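Local coordinates for minor fimbrium anchoring subunit Mfa2 (Porphyromonas gingivalis, PDB 5NFI), which attaches the minor (Mfa1) fimbriae to the outer membrane through its interaction with Mfa1 and regulates fimbrial length, at residues 20-25 with 111-116. Sequence-based numbering, arbitrary orientation.
Sequences SYPAEV and TLWYAT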
# COMPACT_ATOMS: atom_id res chain seq x y z
N SER A 20 2.55 -15.08 -9.97
CA SER A 20 1.64 -14.41 -10.89
C SER A 20 2.39 -13.28 -11.57
O SER A 20 3.47 -12.90 -11.14
CB SER A 20 0.42 -13.88 -10.15
OG SER A 20 0.08 -14.74 -9.08
N TYR A 21 1.80 -12.73 -12.63
CA TYR A 21 2.44 -11.68 -13.41
C TYR A 21 1.44 -10.59 -13.77
O TYR A 21 1.15 -10.38 -14.95
CB TYR A 21 3.07 -12.26 -14.68
CG TYR A 21 4.12 -13.29 -14.38
CD1 TYR A 21 5.40 -12.90 -13.99
CD2 TYR A 21 3.84 -14.64 -14.47
CE1 TYR A 21 6.37 -13.85 -13.71
CE2 TYR A 21 4.80 -15.60 -14.19
CZ TYR A 21 6.07 -15.19 -13.81
OH TYR A 21 7.04 -16.13 -13.54
N PRO A 22 0.95 -9.87 -12.75
CA PRO A 22 -0.25 -9.03 -12.84
C PRO A 22 -0.23 -8.05 -13.99
O PRO A 22 0.73 -7.29 -14.13
CB PRO A 22 -0.24 -8.28 -11.50
CG PRO A 22 0.62 -9.07 -10.61
CD PRO A 22 1.67 -9.66 -11.49
N ALA A 23 -1.28 -8.06 -14.80
CA ALA A 23 -1.44 -7.07 -15.85
C ALA A 23 -1.55 -5.66 -15.28
O ALA A 23 -1.29 -4.68 -15.97
CB ALA A 23 -2.65 -7.39 -16.69
N GLU A 24 -1.95 -5.57 -14.01
CA GLU A 24 -2.19 -4.31 -13.32
C GLU A 24 -0.97 -3.43 -13.31
O GLU A 24 -1.09 -2.21 -13.18
CB GLU A 24 -2.63 -4.57 -11.87
CG GLU A 24 -4.09 -4.95 -11.68
CD GLU A 24 -4.41 -6.34 -12.19
OE1 GLU A 24 -3.49 -7.04 -12.67
OE2 GLU A 24 -5.59 -6.74 -12.08
N VAL A 25 0.22 -4.04 -13.42
CA VAL A 25 1.46 -3.26 -13.42
C VAL A 25 1.75 -2.75 -14.81
O VAL A 25 2.10 -3.52 -15.68
CB VAL A 25 2.63 -4.10 -12.92
CG1 VAL A 25 3.90 -3.27 -12.95
CG2 VAL A 25 2.33 -4.60 -11.50
N THR A 111 -3.48 0.70 -8.76
CA THR A 111 -2.69 -0.24 -7.99
C THR A 111 -1.31 0.34 -7.78
O THR A 111 -0.82 1.08 -8.64
CB THR A 111 -2.57 -1.58 -8.69
OG1 THR A 111 -2.40 -1.37 -10.10
CG2 THR A 111 -3.85 -2.38 -8.47
N LEU A 112 -0.71 0.06 -6.64
CA LEU A 112 0.65 0.49 -6.40
C LEU A 112 1.45 -0.69 -5.93
O LEU A 112 1.00 -1.42 -5.05
CB LEU A 112 0.71 1.61 -5.37
CG LEU A 112 2.13 2.11 -5.09
CD1 LEU A 112 2.58 3.01 -6.22
CD2 LEU A 112 2.21 2.83 -3.75
N TRP A 113 2.63 -0.88 -6.51
CA TRP A 113 3.37 -2.11 -6.24
C TRP A 113 4.81 -1.90 -5.81
O TRP A 113 5.47 -0.99 -6.31
CB TRP A 113 3.36 -2.99 -7.48
CG TRP A 113 2.01 -3.34 -7.99
CD1 TRP A 113 1.17 -2.53 -8.70
CD2 TRP A 113 1.35 -4.60 -7.85
NE1 TRP A 113 0.02 -3.21 -9.00
CE2 TRP A 113 0.11 -4.49 -8.50
CE3 TRP A 113 1.69 -5.81 -7.24
CZ2 TRP A 113 -0.80 -5.54 -8.55
CZ3 TRP A 113 0.80 -6.85 -7.30
CH2 TRP A 113 -0.44 -6.71 -7.95
N TYR A 114 5.31 -2.75 -4.92
CA TYR A 114 6.71 -2.69 -4.54
C TYR A 114 7.43 -4.05 -4.59
O TYR A 114 6.86 -5.08 -4.29
CB TYR A 114 6.88 -2.09 -3.15
CG TYR A 114 8.33 -2.08 -2.76
CD1 TYR A 114 9.24 -1.22 -3.40
CD2 TYR A 114 8.83 -2.97 -1.83
CE1 TYR A 114 10.58 -1.23 -3.09
CE2 TYR A 114 10.17 -2.99 -1.51
CZ TYR A 114 11.04 -2.12 -2.15
OH TYR A 114 12.37 -2.14 -1.82
N ALA A 115 8.69 -4.04 -4.99
CA ALA A 115 9.50 -5.25 -4.86
C ALA A 115 10.91 -4.93 -4.37
O ALA A 115 11.48 -3.88 -4.71
CB ALA A 115 9.56 -5.98 -6.19
N THR A 116 11.46 -5.82 -3.56
CA THR A 116 12.89 -5.80 -3.29
C THR A 116 13.47 -7.06 -3.90
O THR A 116 12.97 -8.15 -3.66
CB THR A 116 13.22 -5.75 -1.79
OG1 THR A 116 12.65 -4.57 -1.19
CG2 THR A 116 14.73 -5.74 -1.58
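Trp113, at the start of strand 113-122, carries its indole against the turn that ends the 20-25 segment. Val25 CG2 sits over one face of the five-membered ring in a CH-pi contact, 3.5 Å from its centroid and only 3° off the normal. The methyl is nearly equidistant from the five pyrrole atoms, with Val25 CG2 3.7 Å from Trp113 CD1. The benzo end of the indole is met obliquely. Pro22 CG approaches Trp113 CH2 at 3.7 Å, and Glu24 CB comes to 3.9 Å from Trp113 CZ2. Glu24 offers the ring its CB methylene while the chain, bent at chi2, leads the carboxylate away. Thr111 OG1 lies in the indole plane at the ring edge, and Thr111 CG2 brushes Glu24 CG at 4.1 Å.

Torsions and turn set this up. Trp113 CG is anti to its carbonyl carbon (chi1 -57°), whereas Val25 holds CG1 anti to the backbone N (chi1 179°), which puts CG2 beside that N and over the pyrrole. A type I turn from Pro22 to Val25, closed by a weak hydrogen bond from Val25 N to Pro22 O, brings Pro22, Glu24 and Val25 to the same indole. In the second shell, Asn73 ND2 is hydrogen-bonded to both Glu24 O and Thr111 O, while backbone bonds to Gly72 and Tyr142 hold Trp113 and Leu112 between strands 64-72 and 133-151. Ser11 and Glu141 also touch the indole.

The loop between strands 3-10 and 28-33 is thus packed on the start of strand 113-122 in this beta-rich fimbrillin-superfamily protein of the transthyretin clan. Its side chains hold by apolar and CH-pi contact, with the indole and Val25 buried and the Glu24 charge led off from the ring, so the polar link between the two backbones comes through Asn73.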